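Local structure of beta-lactamase-like protein (Novosphingobium pentaromativorans US6-1, 6AUF) at residues T182-W194 with R204-S216. The protein is a zinc-dependent metallo-beta-lactamase of the B3 type that probably hydrolyses the amide bond of beta-lactam antibiotics. Numbering follows the deposited sequence.
With ZN (zinc ion), chain C.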
loop_
_atom_site.group_PDB
_atom_site.type_symbol
_atom_site.label_atom_id
_atom_site.label_comp_id
_atom_site.label_asym_id
_atom_site.label_seq_id
_atom_site.Cartn_x
_atom_site.Cartn_y
_atom_site.Cartn_z
ATOM N N THR A 182 10.890 0.262 -2.138
ATOM C CA THR A 182 10.929 1.341 -1.142
ATOM C C THR A 182 11.018 0.732 0.256
ATOM O O THR A 182 10.077 0.833 1.049
ATOM C CB THR A 182 9.695 2.251 -1.274
ATOM O OG1 THR A 182 8.490 1.476 -1.124
ATOM C CG2 THR A 182 9.652 2.893 -2.636
ATOM N N PRO A 183 12.149 0.113 0.604
ATOM C CA PRO A 183 12.157 -0.821 1.744
ATOM C C PRO A 183 12.311 -0.171 3.111
ATOM O O PRO A 183 13.087 -0.667 3.938
ATOM C CB PRO A 183 13.358 -1.731 1.432
ATOM C CG PRO A 183 13.728 -1.412 -0.008
ATOM C CD PRO A 183 13.404 0.024 -0.156
ATOM N N ALA A 184 11.563 0.912 3.372
ATOM C CA ALA A 184 11.667 1.596 4.654
ATOM C C ALA A 184 10.965 0.823 5.763
ATOM O O ALA A 184 11.497 0.707 6.871
ATOM C CB ALA A 184 11.111 3.008 4.541
ATOM N N HIS A 185 9.785 0.275 5.488
ATOM C CA HIS A 185 8.954 -0.290 6.541
ATOM C C HIS A 185 9.171 -1.785 6.692
ATOM O O HIS A 185 9.074 -2.313 7.807
ATOM C CB HIS A 185 7.470 0.028 6.264
ATOM C CG HIS A 185 6.504 -0.829 7.037
ATOM N ND1 HIS A 185 6.154 -0.575 8.347
ATOM C CD2 HIS A 185 5.837 -1.952 6.686
ATOM C CE1 HIS A 185 5.307 -1.499 8.768
ATOM N NE2 HIS A 185 5.098 -2.344 7.778
ATOM N N SER A 186 9.467 -2.463 5.592
ATOM C CA SER A 186 9.733 -3.892 5.569
ATOM C C SER A 186 10.686 -4.171 4.422
ATOM O O SER A 186 10.893 -3.316 3.551
ATOM C CB SER A 186 8.442 -4.686 5.381
ATOM O OG SER A 186 7.993 -4.518 4.049
ATOM N N PRO A 187 11.271 -5.365 4.369
ATOM C CA PRO A 187 12.167 -5.660 3.241
ATOM C C PRO A 187 11.471 -5.628 1.895
ATOM O O PRO A 187 12.071 -5.171 0.909
ATOM C CB PRO A 187 12.705 -7.054 3.586
ATOM C CG PRO A 187 12.667 -7.087 5.085
ATOM C CD PRO A 187 11.400 -6.360 5.449
ATOM N N GLY A 188 10.221 -6.095 1.824
ATOM C CA GLY A 188 9.485 -6.217 0.585
ATOM C C GLY A 188 8.683 -4.994 0.197
ATOM O O GLY A 188 7.930 -5.038 -0.784
ATOM N N SER A 189 8.824 -3.895 0.933
ATOM C CA SER A 189 7.976 -2.734 0.701
ATOM C C SER A 189 8.124 -2.202 -0.722
ATOM O O SER A 189 9.237 -2.052 -1.244
ATOM C CB SER A 189 8.307 -1.639 1.707
ATOM O OG SER A 189 7.878 -0.395 1.193
ATOM N N ALA A 190 6.987 -1.918 -1.347
ATOM C CA ALA A 190 6.914 -1.358 -2.684
ATOM C C ALA A 190 5.967 -0.165 -2.695
ATOM O O ALA A 190 5.007 -0.096 -1.925
ATOM C CB ALA A 190 6.436 -2.388 -3.692
ATOM N N SER A 191 6.262 0.785 -3.572
ATOM C CA SER A 191 5.423 1.946 -3.805
ATOM C C SER A 191 5.108 2.018 -5.291
ATOM O O SER A 191 5.934 1.649 -6.134
ATOM C CB SER A 191 6.107 3.232 -3.345
ATOM O OG SER A 191 6.107 3.302 -1.930
ATOM N N TRP A 192 3.901 2.492 -5.603
ATOM C CA TRP A 192 3.374 2.442 -6.954
ATOM C C TRP A 192 2.974 3.831 -7.437
ATOM O O TRP A 192 2.583 4.697 -6.648
ATOM C CB TRP A 192 2.185 1.499 -7.013
ATOM C CG TRP A 192 2.544 0.063 -6.765
ATOM C CD1 TRP A 192 2.582 -0.576 -5.559
ATOM C CD2 TRP A 192 2.892 -0.918 -7.749
ATOM N NE1 TRP A 192 2.934 -1.893 -5.730
ATOM C CE2 TRP A 192 3.130 -2.129 -7.067
ATOM C CE3 TRP A 192 3.046 -0.887 -9.139
ATOM C CZ2 TRP A 192 3.504 -3.304 -7.729
ATOM C CZ3 TRP A 192 3.424 -2.059 -9.798
ATOM C CH2 TRP A 192 3.644 -3.248 -9.091
ATOM N N THR A 193 3.034 4.019 -8.754
ATOM C CA THR A 193 2.899 5.338 -9.358
ATOM C C THR A 193 2.245 5.194 -10.732
ATOM O O THR A 193 2.622 4.305 -11.507
ATOM C CB THR A 193 4.298 5.998 -9.433
ATOM O OG1 THR A 193 4.313 7.201 -8.655
ATOM C CG2 THR A 193 4.778 6.269 -10.872
ATOM N N TRP A 194 1.264 6.046 -11.031
ATOM C CA TRP A 194 0.603 6.008 -12.338
ATOM C C TRP A 194 -0.159 7.306 -12.559
ATOM O O TRP A 194 -0.386 8.079 -11.628
ATOM C CB TRP A 194 -0.347 4.808 -12.482
ATOM C CG TRP A 194 -1.547 4.839 -11.565
ATOM C CD1 TRP A 194 -2.815 5.281 -11.872
ATOM C CD2 TRP A 194 -1.599 4.399 -10.210
ATOM N NE1 TRP A 194 -3.650 5.144 -10.781
ATOM C CE2 TRP A 194 -2.934 4.605 -9.748
ATOM C CE3 TRP A 194 -0.656 3.856 -9.332
ATOM C CZ2 TRP A 194 -3.335 4.288 -8.450
ATOM C CZ3 TRP A 194 -1.060 3.537 -8.038
ATOM C CH2 TRP A 194 -2.382 3.753 -7.611
ATOM N N ARG A 204 -3.103 13.888 -13.312
ATOM C CA ARG A 204 -2.345 13.948 -12.082
ATOM C C ARG A 204 -1.660 12.610 -11.898
ATOM O O ARG A 204 -2.187 11.568 -12.299
ATOM C CB ARG A 204 -3.232 14.226 -10.860
ATOM C CG ARG A 204 -4.140 15.412 -11.001
ATOM C CD ARG A 204 -3.350 16.691 -11.150
ATOM N NE ARG A 204 -4.174 17.810 -10.723
ATOM C CZ ARG A 204 -3.951 19.075 -11.045
ATOM N NH1 ARG A 204 -2.919 19.385 -11.821
ATOM N NH2 ARG A 204 -4.768 20.022 -10.593
ATOM N N MET A 205 -0.488 12.642 -11.285
ATOM C CA MET A 205 0.187 11.418 -10.918
ATOM C C MET A 205 -0.271 11.004 -9.530
ATOM O O MET A 205 -0.205 11.793 -8.584
ATOM C CB MET A 205 1.697 11.605 -10.954
ATOM C CG MET A 205 2.208 11.953 -12.315
ATOM S SD MET A 205 1.920 10.617 -13.483
ATOM C CE MET A 205 2.722 9.243 -12.646
ATOM N N ILE A 206 -0.748 9.794 -9.422
ATOM C CA ILE A 206 -1.080 9.199 -8.139
ATOM C C ILE A 206 0.109 8.375 -7.658
ATOM O O ILE A 206 0.782 7.683 -8.435
ATOM C CB ILE A 206 -2.365 8.362 -8.262
ATOM C CG1 ILE A 206 -3.547 9.306 -8.479
ATOM C CG2 ILE A 206 -2.589 7.510 -7.023
ATOM C CD1 ILE A 206 -4.705 8.682 -9.152
ATOM N N ALA A 207 0.400 8.491 -6.371
ATOM C CA ALA A 207 1.458 7.731 -5.726
ATOM C C ALA A 207 0.833 6.962 -4.572
ATOM O O ALA A 207 0.399 7.563 -3.587
ATOM C CB ALA A 207 2.580 8.648 -5.239
ATOM N N TYR A 208 0.763 5.638 -4.710
ATOM C CA TYR A 208 0.394 4.755 -3.608
ATOM C C TYR A 208 1.681 4.416 -2.847
ATOM O O TYR A 208 2.325 3.377 -3.052
ATOM C CB TYR A 208 -0.331 3.526 -4.141
ATOM C CG TYR A 208 -0.966 2.655 -3.074
ATOM C CD1 TYR A 208 -1.764 3.213 -2.070
ATOM C CD2 TYR A 208 -0.784 1.268 -3.080
ATOM C CE1 TYR A 208 -2.341 2.421 -1.087
ATOM C CE2 TYR A 208 -1.356 0.466 -2.100
ATOM C CZ TYR A 208 -2.131 1.051 -1.108
ATOM O OH TYR A 208 -2.701 0.264 -0.142
ATOM N N ALA A 209 2.081 5.343 -1.972
ATOM C CA ALA A 209 3.332 5.204 -1.232
ATOM C C ALA A 209 3.084 4.347 -0.002
ATOM O O ALA A 209 2.205 4.655 0.812
ATOM C CB ALA A 209 3.900 6.563 -0.830
ATOM N N ASP A 210 3.850 3.267 0.112
ATOM C CA ASP A 210 3.704 2.284 1.172
ATOM C C ASP A 210 3.862 2.918 2.550
ATOM O O ASP A 210 4.426 4.007 2.702
ATOM C CB ASP A 210 4.749 1.191 0.994
ATOM C CG ASP A 210 4.446 -0.031 1.803
ATOM O OD1 ASP A 210 3.377 -0.072 2.467
ATOM O OD2 ASP A 210 5.278 -0.959 1.755
ATOM N N SER A 211 3.357 2.213 3.571
ATOM C CA SER A 211 3.712 2.545 4.948
ATOM C C SER A 211 5.217 2.757 5.047
ATOM O O SER A 211 5.998 2.045 4.410
ATOM C CB SER A 211 3.293 1.424 5.901
ATOM O OG SER A 211 2.036 0.898 5.534
ATOM N N ALA A 212 5.633 3.736 5.852
ATOM C CA ALA A 212 7.051 4.073 5.933
ATOM C C ALA A 212 7.563 4.045 7.369
ATOM O O ALA A 212 8.622 4.620 7.661
ATOM C CB ALA A 212 7.326 5.434 5.293
ATOM N N THR A 213 6.841 3.374 8.258
ATOM C CA THR A 213 7.159 3.377 9.677
ATOM C C THR A 213 8.238 2.346 9.966
ATOM O O THR A 213 8.127 1.192 9.542
ATOM C CB THR A 213 5.896 3.077 10.490
ATOM O OG1 THR A 213 5.305 1.859 10.013
ATOM C CG2 THR A 213 4.873 4.204 10.325
ATOM N N THR A 214 9.290 2.764 10.674
ATOM C CA THR A 214 10.373 1.862 11.080
ATOM C C THR A 214 10.071 1.348 12.479
ATOM O O THR A 214 10.386 2.006 13.477
ATOM C CB THR A 214 11.718 2.575 11.060
ATOM O OG1 THR A 214 11.624 3.770 11.845
ATOM C CG2 THR A 214 12.157 2.905 9.624
ATOM N N ILE A 215 9.471 0.164 12.555
ATOM C CA ILE A 215 9.014 -0.394 13.821
ATOM C C ILE A 215 9.421 -1.854 13.869
ATOM O O ILE A 215 9.578 -2.504 12.833
ATOM C CB ILE A 215 7.482 -0.241 14.014
ATOM C CG1 ILE A 215 6.716 -0.845 12.833
ATOM C CG2 ILE A 215 7.109 1.236 14.233
ATOM C CD1 ILE A 215 5.195 -0.587 12.873
ATOM N N SER A 216 9.574 -2.375 15.085
ATOM C CA SER A 216 10.185 -3.680 15.271
ATOM C C SER A 216 9.585 -4.369 16.479
ATOM O O SER A 216 8.938 -3.745 17.320
ATOM C CB SER A 216 11.695 -3.554 15.474
ATOM O OG SER A 216 11.972 -2.947 16.727
HETATM ZN ZN ZN C . 3.397 -3.541 7.794
HETATM O O HOH W 1 8.420 1.126 3.295
HETATM O O HOH W 2 9.955 -1.517 10.467
HETATM O O HOH W 3 2.254 0.829 -2.320
#
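His185 reaches across to the loop 209-216 and shows how a metal ligand is set from behind. Its ND1 donates to Thr213 O (2.9 Å), on a carbonyl lone pair, while NE2 at the far side of the ring binds zinc at 2.1 Å. With CG anti to the backbone N (chi1 163°), the ring lies under Ser211 CB, which makes a CH-pi contact over one face. Bonded at ND1 and at NE2, the ring is held in its rotation, and the Thr213 carbonyl probably strengthens the imidazole as a zinc donor. In the metallo-beta-lactamase fold the zinc site lies at the edge of the beta sandwich; His107 and His109 bind the same ion as His185. Asp210 serves the second shell: OD1 accepts from His107 ND1, while OD2 lies 2.7 Å from Ser189 OG. Asp210 N donates almost straight (167°) to Ser191 OG, at 3.0 Å, where the loop leaves the sheet.

The tight packing belongs to the antiparallel hairpin of strands 190-197 and 203-208. Trp192 and Tyr208 form one hydrogen-bonded pair, Trp194 and Ile206 the next. Ile206 CG2 sits over a face of the Trp194 indole, 3.6 Å from CZ2, and Tyr208 CB meets the ring edge at CZ3 (4.0 Å); Thr53 takes the indole N-H. Between the loops, water joins the direct bonds: one molecule accepts from His185 N and donates to Thr182 O and Ser211 O, and another lies between Ile215 N, from which it accepts, and His185 O. The looser side is at Thr213 and Ile215, where Ile215 CD1 lies 4.2 Å from His185 CE1.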